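Local coordinates for afamin (Homo sapiens, PDB 6FAK), which carries hydrophobic molecules in body fluids, binding vitamin E and keeping lipidated Wnt proteins soluble and active, at residues A[203-208]-A[462-467]; A[429-433]-A[457-461]; A[417-421]-A[468-474]; A[108-112]-A[147-151]; A[473-477]-A[488-492]. All blocks are in the same frame, centred on the assembly; numbering follows the deposited sequence.

Interactions 1, 2 and 3 are buried, the last with Gln420 at its exposed rim; 4 and 5 are only partly covered. Interactions 2, 3 and 5 lie in the third albumin repeat: interaction 2 pairs two helices through apolar side chains, interaction 3 ties an interhelix turn to the start of helix 472-479 through the amide of Asn471, and interaction 5 closes a disulfide. Interactions 3 and 5 share Ala473 and Val474 on helix 472-479, and Phe489 of interaction 5 packs on Phe458 and Leu461 of interaction 2. Interaction 1 joins the second repeat to the third and meets interaction 4, in the first, where Asn465 reaches Lys108 O and Val464 touches Phe151, so three repeats converge.

Interaction 1 (A[203-208]-A[462-467]); sequences CGALLK and CGVNEN. With NAG (2-acetamido-2-deoxy-beta-D-glucopyranose), chain B; NAG (2-acetamido-2-deoxy-beta-D-glucopyranose), chain C.
The contact lies at an interface between albumin repeats, where helix 177-209, part of it in the hydrophobic ligand-binding region of the second repeat, meets the glycosylated loop after helix 446-462 of the third. Residues 203-208 are helical; the facing chain leaves the helix at Gly463, whose phi/psi of 104/152 suit glycine, and runs on irregularly. The closest CA atoms are those of Gly204 and Val464, 4.1 Å apart. A side chain on Gly204 would clash with the carbonyl of Gly463; Gly204 CA lies 3.6 Å from Gly463 O and 3.8 Å from Val464 O. Cys203 CB packs on Val464 CG1 at 3.9 Å, and Cys203 is disulfide-bonded to Cys249. Lys208 (m, t, t, p) extends across to the facing loop: NZ donates to Cys462 O at 3.1 Å and lies 2.7 Å from Gly463 O. A water accepts from Lys208 NZ (2.8 Å), donates to Val464 O (2.8 Å) and weakly to Gly204 O (3.3 Å). Asn465 bonds to Phe105 O and Lys108 O of the first repeat. The N-linked glycan lies along the end of 203-208, with Lys208 O 3.2 Å from C6 of the first NAG, whose C1 is bonded to Asn467 ND2 at 1.5 Å.

Interaction 2 (A[429-433]-A[457-461]); sequences LGEKM and VFGEL
Val457 fills the middle of this helix pair, its CA-to-CB bond directed at residues 429-433. Its CG1 lies 3.8 Å from Leu429 CD2 and 4.0 Å from Met433 CE, while its CG2 sits 3.7 Å from the backbone N of Met433. Both segments are helical, their axes 10.1 Å apart at closest approach and nearly antiparallel at 160°; Met433 and Val457 are the nearest CA pair, at 6.2 Å. Leu429 (m, t) extends between the helices, so that its CD1 meets Leu461 CD1 at 3.7 Å and its CD2 comes 4.1 Å from Glu460 CB. Met433 (t, p, p) curls its methyl CE to 3.4 Å from Phe458 CZ, and the Phe458 ring stacks in turn with Phe489. Leu414 and Tyr410 of helix 376-417 cover Leu429 and Met433, and Leu421 packs on both Leu429 and Leu461. At the more exposed edge Lys432 stretches out (m, t, t, t) until NZ forms a salt bridge with Glu460 OE2 at 3.2 Å; the same carboxylate is also paired with Lys200 in the second repeat. The arrangement, two consecutive antiparallel helices 423-440 and 446-462 around an aliphatic seam, is characteristic of the all-helical albumin fold.

Interaction 3 (A[417-421]-A[468-474]); sequences IAPQL and RTINPAV
The side-chain amide of Asn471 serves two structures at once. Residue 471 is the N-cap of helix 472-479: chi1 is p (62°), and OD1 accepts from Val474 N at 3.0 Å. Its ND2 donates to Ile417 O at 3.0 Å and to Gln420 OE1 at 2.8 Å, with N-H...O angles of 158° and 168°. Ile417 O belongs to the end of helix 376-417, which Ala418 leaves; Ala418 to Leu421 form a type I turn, with Leu421 N bonded to Ala418 O at 3.2 Å. Gln420 is m, p, and its NE2 bonds to Asp495. The CA atoms of Gln420 and Ile470 are nearest, 6.3 Å apart. Under these bonds lies an apolar layer: Ala418 CB is 4.3 Å from Ile470 CG2 and 4.2 Å from Val474 CG2, and Leu421 CD2 is 3.9 Å from Ile470 CD1. Leu421 CD2 also lies 3.6 Å from Arg468 NH2, and the guanidinium pairs with Glu425 and bonds to Leu461 O. Ile470 N is satisfied by Asp475 OD1. With OD1 on the cap and ND2 shared by helix-end Ile417 O and turn residue Gln420, one asparagine couples helix 472-479 to the bend between helices 376-417 and 423-440.

Interaction 4 (A[108-112]-A[147-151]); sequences KKSDV and RRNPF
Residues 147-151 take the chain off the end of helix 134-148, and residues 108-112 lie against them as a loop, extended at Lys108 and Lys109; the nearest CA pairs are Val112 with Arg148 (5.8 Å) and Lys108 with Pro150 (6.5 Å). Arg147 enters through its backbone, its O lying 3.7 Å from Val112 CG1, while its guanidinium bonds to Gln35 O. Arg148 offers its O to Val112 CG2 at 3.6 Å and its CB to the same methyl at 4.2 Å; its head group is held by Glu144 and Pro116 O. Asn149 (phi/psi -137/65) turns the chain away from the helix, so that Pro150 faces the loop. The proline ring, C-gamma endo, wedges in: CD is 4.3 Å from Val112 CG1 and CG is 3.4 Å from Lys109 O. Lys108 (m, t, t, t) runs past it, CD 4.2 Å from Pro150 CB, and NZ donates to Pro150 O at 2.8 Å; the ammonium also makes a cation-pi contact with Tyr33. Phe151, chi1 m, brings CZ to 3.8 Å from Lys108 CB and meets Ser110 CA with its ring edge, CE2 to CA 4.2 Å. Behind, Lys108 O bonds to Asn465, so the pair borders the third repeat. Within the first albumin repeat, the contact packs the connection after helix 97-106 on the C-terminal end of helix 134-148.

Interaction 5 (A[473-477]-A[488-492]); sequences AVDHC and CFESL
Ala473, near the start of helix 472-479, sets its CB 3.9 Å from Leu492 CD2; the CA atoms of these two residues are 7.0 Å apart, and those of Cys477 and Cys488 5.6 Å. Val474 (chi1 t) has its CG1 at the edge of the Phe489 ring, 3.9 Å from CE1, and its CG2 4.1 Å from Leu492 CD1. Asp475 faces away and receives Ile470 N. His476, chi1 t, lies beside the bridge, CD2 4.2 Å from Cys488 SG. Cys477 (chi1 m) then makes the covalent link to Cys488 (chi1 t), SG to SG 2.1 Å with chi3 of -72°. Cys477 also sits over the face of Phe489: CB is 3.8 Å from the ring centroid, 19° off the normal, a CH-pi contact, and SG is 4.7 Å from the centroid, a Cys sulfur-aromatic contact. The same SG lies 3.7 Å from Leu492 CD2. On the facing segment, Cys488 and Phe489 are helical, and Leu492 is extended (phi/psi -74/147), with Ser491 OG donating to Cys488 O at 2.7 Å. The Phe489 ring stacks with that of Phe458 on helix 446-462. Cys477 adjoins Cys478, which is bridged to Cys462, giving the adjacent-cysteine double disulfide characteristic of albumins. No hydrogen bond crosses this contact: a covalent bridge, flanked by Leu492 and the Phe489 ring, holds the two short helices together.

Interaction 1 (A[203-208]-A[462-467])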
# COMPACT_ATOMS: atom_id res chain seq x y z
N CYS A 203 4.67 3.14 -5.92
CA CYS A 203 5.91 3.90 -5.73
C CYS A 203 7.15 3.00 -5.63
O CYS A 203 8.18 3.32 -6.20
CB CYS A 203 5.86 4.85 -4.53
SG CYS A 203 4.54 6.08 -4.70
N GLY A 204 7.02 1.89 -4.90
CA GLY A 204 8.09 0.90 -4.78
C GLY A 204 8.47 0.37 -6.13
O GLY A 204 9.63 0.25 -6.45
N ALA A 205 7.48 0.06 -6.94
CA ALA A 205 7.72 -0.46 -8.30
C ALA A 205 8.39 0.55 -9.21
O ALA A 205 9.29 0.21 -10.02
CB ALA A 205 6.43 -0.93 -8.89
N LEU A 206 7.98 1.80 -9.07
CA LEU A 206 8.57 2.87 -9.81
C LEU A 206 10.07 2.99 -9.53
O LEU A 206 10.83 3.11 -10.44
CB LEU A 206 7.85 4.18 -9.51
CG LEU A 206 8.04 5.39 -10.38
CD1 LEU A 206 7.73 5.07 -11.84
CD2 LEU A 206 7.12 6.50 -9.86
N LEU A 207 10.46 2.95 -8.27
CA LEU A 207 11.84 3.07 -7.86
C LEU A 207 12.72 1.87 -8.30
O LEU A 207 13.83 2.08 -8.68
CB LEU A 207 11.94 3.30 -6.36
CG LEU A 207 11.81 4.79 -5.92
CD1 LEU A 207 13.00 5.65 -6.39
CD2 LEU A 207 10.48 5.45 -6.33
N LYS A 208 12.19 0.66 -8.23
CA LYS A 208 12.95 -0.51 -8.59
C LYS A 208 13.14 -0.68 -10.10
O LYS A 208 14.21 -1.11 -10.55
CB LYS A 208 12.31 -1.76 -7.99
CG LYS A 208 12.40 -1.73 -6.48
CD LYS A 208 12.08 -3.04 -5.80
CE LYS A 208 12.30 -2.89 -4.31
NZ LYS A 208 11.34 -1.96 -3.67
N CYS A 462 8.88 -5.45 0.06
CA CYS A 462 10.03 -5.18 -0.75
C CYS A 462 10.59 -3.77 -0.63
O CYS A 462 11.71 -3.52 -1.06
CB CYS A 462 9.74 -5.49 -2.21
SG CYS A 462 9.49 -7.27 -2.38
N GLY A 463 9.80 -2.86 -0.05
CA GLY A 463 10.30 -1.53 0.27
C GLY A 463 9.81 -0.48 -0.72
O GLY A 463 9.59 -0.78 -1.94
N VAL A 464 9.70 0.75 -0.23
CA VAL A 464 9.30 1.89 -1.03
C VAL A 464 10.48 2.71 -1.51
O VAL A 464 10.72 2.80 -2.72
CB VAL A 464 8.22 2.76 -0.29
CG1 VAL A 464 7.73 3.86 -1.20
CG2 VAL A 464 7.09 1.88 0.17
N ASN A 465 11.24 3.27 -0.57
CA ASN A 465 12.36 4.12 -0.87
C ASN A 465 13.69 3.44 -0.54
O ASN A 465 14.69 4.11 -0.34
CB ASN A 465 12.25 5.46 -0.11
CG ASN A 465 12.37 5.35 1.43
OD1 ASN A 465 12.16 4.29 2.01
ND2 ASN A 465 12.66 6.48 2.07
N GLU A 466 13.69 2.13 -0.41
CA GLU A 466 14.93 1.38 -0.19
C GLU A 466 14.87 0.07 -0.99
O GLU A 466 13.78 -0.46 -1.21
CB GLU A 466 15.14 1.06 1.30
CG GLU A 466 13.87 0.57 1.94
CD GLU A 466 13.88 0.40 3.45
OE1 GLU A 466 12.74 0.38 3.99
OE2 GLU A 466 14.96 0.27 4.05
N ASN A 467 16.04 -0.44 -1.35
CA ASN A 467 16.16 -1.81 -1.80
C ASN A 467 16.56 -2.55 -0.55
O ASN A 467 17.63 -2.38 -0.06
CB ASN A 467 17.22 -1.92 -2.91
CG ASN A 467 16.78 -1.18 -4.15
OD1 ASN A 467 15.66 -1.38 -4.62
ND2 ASN A 467 17.62 -0.30 -4.65
C1 NAG B . 17.33 0.51 -5.82
C2 NAG B . 18.35 1.64 -5.91
C3 NAG B . 18.08 2.49 -7.15
C4 NAG B . 18.05 1.60 -8.39
C5 NAG B . 17.08 0.43 -8.20
C6 NAG B . 17.13 -0.52 -9.39
C7 NAG B . 19.41 2.93 -4.11
C8 NAG B . 20.74 2.60 -4.73
N2 NAG B . 18.31 2.45 -4.71
O3 NAG B . 19.11 3.49 -7.29
O4 NAG B . 17.67 2.39 -9.53
O5 NAG B . 17.40 -0.30 -7.00
O6 NAG B . 18.44 -1.10 -9.50
O7 NAG B . 19.34 3.61 -3.10
C1 NAG C . 18.72 2.54 -10.53
C2 NAG C . 18.07 3.12 -11.79
C3 NAG C . 19.11 3.53 -12.84
C4 NAG C . 20.25 4.31 -12.22
C5 NAG C . 20.82 3.54 -11.03
C6 NAG C . 22.01 4.24 -10.40
C7 NAG C . 15.85 2.26 -12.29
C8 NAG C . 15.07 1.16 -12.95
N2 NAG C . 17.17 2.15 -12.37
O3 NAG C . 18.48 4.33 -13.86
O4 NAG C . 21.27 4.54 -13.21
O5 NAG C . 19.78 3.38 -10.07
O6 NAG C . 21.56 5.18 -9.42
O7 NAG C . 15.29 3.19 -11.73
O HOH W 1 11.91 0.70 -4.10

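Interaction 2 (A[429-433]-A[457-461])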
# COMPACT_ATOMS: atom_id res chain seq x y z
N LEU A 429 2.29 -8.19 7.97
CA LEU A 429 2.22 -8.86 6.67
C LEU A 429 1.24 -10.03 6.63
O LEU A 429 0.52 -10.24 5.64
CB LEU A 429 3.63 -9.34 6.26
CG LEU A 429 4.62 -8.25 5.94
CD1 LEU A 429 6.04 -8.82 5.73
CD2 LEU A 429 4.22 -7.51 4.69
N GLY A 430 1.22 -10.81 7.71
CA GLY A 430 0.26 -11.86 7.86
C GLY A 430 -1.19 -11.36 7.88
O GLY A 430 -2.06 -11.94 7.20
N GLU A 431 -1.45 -10.30 8.65
CA GLU A 431 -2.80 -9.71 8.69
C GLU A 431 -3.19 -9.17 7.33
O GLU A 431 -4.28 -9.46 6.85
CB GLU A 431 -2.97 -8.60 9.76
CG GLU A 431 -3.70 -9.06 11.02
CD GLU A 431 -5.19 -9.39 10.82
OE1 GLU A 431 -5.67 -10.37 11.40
OE2 GLU A 431 -5.91 -8.67 10.10
N LYS A 432 -2.29 -8.42 6.71
CA LYS A 432 -2.53 -7.94 5.36
C LYS A 432 -2.77 -9.08 4.36
O LYS A 432 -3.67 -9.00 3.53
CB LYS A 432 -1.39 -7.06 4.88
CG LYS A 432 -1.39 -5.73 5.58
CD LYS A 432 -0.13 -4.89 5.34
CE LYS A 432 -0.06 -3.72 6.34
NZ LYS A 432 1.27 -3.03 6.37
N MET A 433 -2.01 -10.17 4.45
CA MET A 433 -2.26 -11.29 3.53
C MET A 433 -3.68 -11.86 3.72
O MET A 433 -4.39 -12.07 2.74
CB MET A 433 -1.21 -12.36 3.68
CG MET A 433 -1.35 -13.52 2.72
SD MET A 433 -1.17 -13.02 0.99
CE MET A 433 0.60 -12.94 0.86
N VAL A 457 0.81 -7.08 -0.59
CA VAL A 457 1.63 -7.50 0.56
C VAL A 457 3.12 -7.45 0.19
O VAL A 457 3.92 -6.84 0.91
CB VAL A 457 1.25 -8.93 1.00
CG1 VAL A 457 2.14 -9.42 2.14
CG2 VAL A 457 -0.21 -8.94 1.45
N PHE A 458 3.48 -8.04 -0.95
CA PHE A 458 4.92 -8.15 -1.31
C PHE A 458 5.46 -6.79 -1.73
O PHE A 458 6.66 -6.52 -1.58
CB PHE A 458 5.18 -9.35 -2.27
CG PHE A 458 4.69 -10.65 -1.66
CD1 PHE A 458 5.34 -11.20 -0.53
CD2 PHE A 458 3.53 -11.26 -2.10
CE1 PHE A 458 4.88 -12.37 0.10
CE2 PHE A 458 3.05 -12.43 -1.49
CZ PHE A 458 3.72 -12.98 -0.39
N GLY A 459 4.56 -5.89 -2.11
CA GLY A 459 4.93 -4.48 -2.26
C GLY A 459 5.34 -3.78 -0.99
O GLY A 459 6.28 -2.99 -0.98
N GLU A 460 4.63 -4.08 0.10
CA GLU A 460 5.00 -3.60 1.45
C GLU A 460 6.36 -4.18 1.90
O GLU A 460 7.21 -3.47 2.44
CB GLU A 460 3.94 -4.06 2.45
CG GLU A 460 3.78 -3.16 3.65
CD GLU A 460 2.66 -2.14 3.51
OE1 GLU A 460 1.73 -2.33 2.69
OE2 GLU A 460 2.73 -1.16 4.25
N LEU A 461 6.52 -5.48 1.69
CA LEU A 461 7.71 -6.21 2.05
C LEU A 461 8.99 -5.73 1.35
O LEU A 461 10.04 -5.67 1.94
CB LEU A 461 7.51 -7.70 1.66
CG LEU A 461 8.57 -8.75 1.97
CD1 LEU A 461 8.97 -8.68 3.41
CD2 LEU A 461 7.99 -10.14 1.72

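Interaction 3 (A[417-421]-A[468-474])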
# COMPACT_ATOMS: atom_id res chain seq x y z
N ILE A 417 10.39 -18.13 5.74
CA ILE A 417 11.01 -17.65 4.56
C ILE A 417 11.76 -16.33 4.77
O ILE A 417 12.71 -16.07 4.05
CB ILE A 417 10.05 -17.55 3.31
CG1 ILE A 417 9.06 -16.44 3.46
CG2 ILE A 417 9.35 -18.88 2.98
CD1 ILE A 417 8.33 -16.14 2.18
N ALA A 418 11.30 -15.51 5.71
CA ALA A 418 11.85 -14.15 5.98
C ALA A 418 12.03 -13.91 7.48
O ALA A 418 11.49 -12.95 8.02
CB ALA A 418 10.96 -13.07 5.35
N PRO A 419 12.75 -14.81 8.16
CA PRO A 419 12.86 -14.74 9.62
C PRO A 419 13.66 -13.52 10.10
O PRO A 419 13.53 -13.20 11.29
CB PRO A 419 13.56 -16.05 10.01
CG PRO A 419 14.38 -16.37 8.80
CD PRO A 419 13.51 -15.97 7.65
N GLN A 420 14.39 -12.84 9.21
CA GLN A 420 15.16 -11.69 9.55
C GLN A 420 14.29 -10.45 9.78
O GLN A 420 14.74 -9.47 10.41
CB GLN A 420 16.21 -11.37 8.46
CG GLN A 420 17.28 -12.47 8.24
CD GLN A 420 16.82 -13.62 7.36
OE1 GLN A 420 15.75 -13.56 6.71
NE2 GLN A 420 17.67 -14.61 7.24
N LEU A 421 13.05 -10.46 9.31
CA LEU A 421 12.11 -9.35 9.61
C LEU A 421 11.72 -9.30 11.07
O LEU A 421 11.72 -10.29 11.76
CB LEU A 421 10.84 -9.47 8.77
CG LEU A 421 11.11 -9.38 7.27
CD1 LEU A 421 9.85 -9.63 6.48
CD2 LEU A 421 11.75 -8.06 6.86
N ARG A 468 15.65 -3.34 0.00
CA ARG A 468 15.94 -3.93 1.30
C ARG A 468 16.82 -5.16 1.11
O ARG A 468 16.86 -5.72 0.01
CB ARG A 468 14.67 -4.34 1.98
CG ARG A 468 13.70 -3.19 2.13
CD ARG A 468 12.47 -3.71 2.82
NE ARG A 468 12.70 -3.95 4.24
CZ ARG A 468 11.77 -4.39 5.08
NH1 ARG A 468 10.56 -4.74 4.63
NH2 ARG A 468 12.04 -4.51 6.34
N THR A 469 17.58 -5.51 2.13
CA THR A 469 18.42 -6.67 2.06
C THR A 469 17.93 -7.57 3.22
O THR A 469 18.39 -7.42 4.36
CB THR A 469 19.95 -6.32 2.18
OG1 THR A 469 20.15 -5.49 3.31
CG2 THR A 469 20.46 -5.57 0.95
N ILE A 470 17.02 -8.48 2.90
CA ILE A 470 16.45 -9.38 3.87
C ILE A 470 17.21 -10.70 3.93
O ILE A 470 17.85 -11.01 4.94
CB ILE A 470 14.97 -9.51 3.61
CG1 ILE A 470 14.31 -8.08 3.75
CG2 ILE A 470 14.35 -10.57 4.56
CD1 ILE A 470 12.95 -8.03 3.15
N ASN A 471 17.14 -11.47 2.86
CA ASN A 471 18.00 -12.60 2.65
C ASN A 471 18.04 -12.82 1.15
O ASN A 471 17.19 -12.26 0.41
CB ASN A 471 17.54 -13.85 3.46
CG ASN A 471 16.15 -14.35 3.06
OD1 ASN A 471 15.88 -14.61 1.88
ND2 ASN A 471 15.26 -14.52 4.08
N PRO A 472 19.02 -13.63 0.65
CA PRO A 472 19.22 -13.63 -0.78
C PRO A 472 18.01 -14.11 -1.58
O PRO A 472 17.71 -13.52 -2.62
CB PRO A 472 20.47 -14.52 -1.00
CG PRO A 472 21.17 -14.55 0.34
CD PRO A 472 20.10 -14.35 1.38
N ALA A 473 17.27 -15.10 -1.08
CA ALA A 473 16.11 -15.64 -1.82
C ALA A 473 14.95 -14.62 -1.88
O ALA A 473 14.37 -14.37 -2.93
CB ALA A 473 15.64 -16.97 -1.18
N VAL A 474 14.66 -13.98 -0.76
CA VAL A 474 13.65 -12.91 -0.71
C VAL A 474 14.05 -11.71 -1.60
O VAL A 474 13.19 -11.17 -2.36
CB VAL A 474 13.42 -12.42 0.75
CG1 VAL A 474 12.57 -11.14 0.76
CG2 VAL A 474 12.73 -13.47 1.58

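Interaction 4 (A[108-112]-A[147-151])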
# COMPACT_ATOMS: atom_id res chain seq x y z
N LYS A 108 12.76 9.39 4.39
CA LYS A 108 11.51 8.85 4.95
C LYS A 108 11.75 7.47 5.49
O LYS A 108 12.48 6.69 4.87
CB LYS A 108 10.40 8.82 3.89
CG LYS A 108 10.01 10.23 3.49
CD LYS A 108 8.85 10.26 2.53
CE LYS A 108 8.35 11.67 2.26
NZ LYS A 108 7.02 11.57 1.61
N LYS A 109 11.15 7.16 6.64
CA LYS A 109 11.22 5.82 7.25
C LYS A 109 9.87 5.13 7.21
O LYS A 109 8.89 5.66 7.79
CB LYS A 109 11.66 5.93 8.72
CG LYS A 109 13.10 6.45 8.87
CD LYS A 109 13.07 7.87 9.40
CE LYS A 109 14.39 8.59 9.22
NZ LYS A 109 14.12 10.01 9.41
N SER A 110 9.83 3.97 6.55
CA SER A 110 8.65 3.08 6.59
C SER A 110 8.35 2.57 7.98
O SER A 110 7.19 2.51 8.36
CB SER A 110 8.87 1.89 5.64
OG SER A 110 10.23 1.50 5.68
N ASP A 111 9.39 2.26 8.76
CA ASP A 111 9.22 1.65 10.10
C ASP A 111 9.03 2.81 11.08
O ASP A 111 9.97 3.51 11.40
CB ASP A 111 10.45 0.77 10.47
CG ASP A 111 10.53 0.42 11.98
OD1 ASP A 111 9.55 0.56 12.72
OD2 ASP A 111 11.58 -0.02 12.43
N VAL A 112 7.79 3.09 11.44
CA VAL A 112 7.48 4.23 12.32
C VAL A 112 7.40 3.80 13.80
O VAL A 112 6.82 4.49 14.59
CB VAL A 112 6.26 5.04 11.83
CG1 VAL A 112 6.59 5.61 10.46
CG2 VAL A 112 4.96 4.22 11.74
N ARG A 147 3.15 11.77 9.90
CA ARG A 147 4.45 11.24 10.33
C ARG A 147 4.44 9.74 10.46
O ARG A 147 5.49 9.11 10.27
CB ARG A 147 4.94 11.92 11.64
CG ARG A 147 4.07 11.68 12.87
CD ARG A 147 4.21 12.80 13.91
NE ARG A 147 5.60 12.94 14.35
CZ ARG A 147 6.07 12.73 15.57
NH1 ARG A 147 5.24 12.40 16.56
NH2 ARG A 147 7.37 12.83 15.80
N ARG A 148 3.26 9.16 10.70
CA ARG A 148 3.11 7.70 10.76
C ARG A 148 2.79 7.05 9.42
O ARG A 148 2.81 5.83 9.32
CB ARG A 148 2.06 7.29 11.79
CG ARG A 148 2.53 7.48 13.25
CD ARG A 148 1.36 7.40 14.25
NE ARG A 148 1.85 7.58 15.62
CZ ARG A 148 2.10 8.74 16.19
NH1 ARG A 148 1.82 9.89 15.56
NH2 ARG A 148 2.66 8.78 17.41
N ASN A 149 2.52 7.86 8.40
CA ASN A 149 2.12 7.39 7.05
C ASN A 149 2.89 8.23 6.02
O ASN A 149 2.30 9.01 5.28
CB ASN A 149 0.58 7.51 6.88
CG ASN A 149 -0.17 6.60 7.79
OD1 ASN A 149 -0.35 5.45 7.46
ND2 ASN A 149 -0.57 7.09 9.00
N PRO A 150 4.22 8.09 6.00
CA PRO A 150 5.04 9.05 5.27
C PRO A 150 4.91 9.00 3.76
O PRO A 150 5.37 9.93 3.12
CB PRO A 150 6.48 8.64 5.62
CG PRO A 150 6.38 7.22 6.07
CD PRO A 150 5.05 7.10 6.71
N PHE A 151 4.34 7.90 3.22
CA PHE A 151 4.24 7.75 1.77
C PHE A 151 2.84 8.00 1.24
O PHE A 151 2.67 8.01 0.04
CB PHE A 151 4.71 6.38 1.34
CG PHE A 151 6.14 6.14 1.68
CD1 PHE A 151 7.13 6.80 1.00
CD2 PHE A 151 6.50 5.24 2.70
CE1 PHE A 151 8.44 6.65 1.32
CE2 PHE A 151 7.82 5.08 3.01
CZ PHE A 151 8.78 5.77 2.32

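Interaction 5 (A[473-477]-A[488-492])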
# COMPACT_ATOMS: atom_id res chain seq x y z
N ALA A 473 17.27 -15.10 -1.08
CA ALA A 473 16.11 -15.64 -1.82
C ALA A 473 14.95 -14.62 -1.88
O ALA A 473 14.37 -14.37 -2.93
CB ALA A 473 15.64 -16.97 -1.18
N VAL A 474 14.66 -13.98 -0.76
CA VAL A 474 13.65 -12.91 -0.71
C VAL A 474 14.05 -11.71 -1.60
O VAL A 474 13.19 -11.17 -2.36
CB VAL A 474 13.42 -12.42 0.75
CG1 VAL A 474 12.57 -11.14 0.76
CG2 VAL A 474 12.73 -13.47 1.58
N ASP A 475 15.33 -11.31 -1.52
CA ASP A 475 15.84 -10.16 -2.27
C ASP A 475 15.73 -10.43 -3.78
O ASP A 475 15.32 -9.53 -4.54
CB ASP A 475 17.28 -9.81 -1.93
CG ASP A 475 17.46 -9.36 -0.48
OD1 ASP A 475 16.44 -9.20 0.26
OD2 ASP A 475 18.64 -9.22 -0.07
N HIS A 476 16.01 -11.68 -4.17
CA HIS A 476 15.85 -12.11 -5.56
C HIS A 476 14.36 -11.91 -5.98
O HIS A 476 14.08 -11.35 -7.06
CB HIS A 476 16.28 -13.58 -5.76
CG HIS A 476 16.07 -14.04 -7.15
ND1 HIS A 476 16.92 -13.67 -8.18
CD2 HIS A 476 15.02 -14.66 -7.73
CE1 HIS A 476 16.42 -14.11 -9.32
NE2 HIS A 476 15.27 -14.71 -9.08
N CYS A 477 13.42 -12.38 -5.17
CA CYS A 477 12.03 -12.20 -5.51
C CYS A 477 11.60 -10.73 -5.55
O CYS A 477 10.73 -10.37 -6.38
CB CYS A 477 11.11 -13.00 -4.61
SG CYS A 477 11.26 -14.78 -4.86
N CYS A 488 6.97 -16.04 -7.46
CA CYS A 488 8.33 -16.19 -6.96
C CYS A 488 8.36 -16.45 -5.42
O CYS A 488 8.98 -17.43 -4.96
CB CYS A 488 9.16 -14.96 -7.27
SG CYS A 488 10.90 -15.17 -6.90
N PHE A 489 7.69 -15.58 -4.67
CA PHE A 489 7.53 -15.73 -3.23
C PHE A 489 6.92 -17.08 -2.81
O PHE A 489 7.41 -17.70 -1.86
CB PHE A 489 6.73 -14.57 -2.64
CG PHE A 489 7.59 -13.43 -2.26
CD1 PHE A 489 8.38 -13.51 -1.12
CD2 PHE A 489 7.70 -12.32 -3.06
CE1 PHE A 489 9.25 -12.48 -0.78
CE2 PHE A 489 8.56 -11.25 -2.71
CZ PHE A 489 9.34 -11.33 -1.57
N GLU A 490 5.91 -17.54 -3.57
CA GLU A 490 5.28 -18.86 -3.36
C GLU A 490 6.22 -20.03 -3.57
O GLU A 490 5.95 -21.08 -3.04
CB GLU A 490 4.05 -19.07 -4.29
CG GLU A 490 2.90 -18.05 -4.22
CD GLU A 490 2.36 -17.79 -2.83
OE1 GLU A 490 2.21 -18.76 -2.06
OE2 GLU A 490 2.06 -16.62 -2.53
N SER A 491 7.27 -19.86 -4.34
CA SER A 491 8.24 -20.90 -4.55
C SER A 491 9.35 -21.02 -3.49
O SER A 491 10.12 -21.96 -3.55
CB SER A 491 8.88 -20.72 -5.93
OG SER A 491 9.91 -19.72 -5.92
N LEU A 492 9.46 -20.07 -2.56
CA LEU A 492 10.58 -20.00 -1.63
C LEU A 492 10.50 -21.07 -0.57
O LEU A 492 9.45 -21.40 -0.12
CB LEU A 492 10.67 -18.63 -0.96
CG LEU A 492 10.95 -17.44 -1.87
CD1 LEU A 492 11.18 -16.16 -1.07
CD2 LEU A 492 12.13 -17.69 -2.80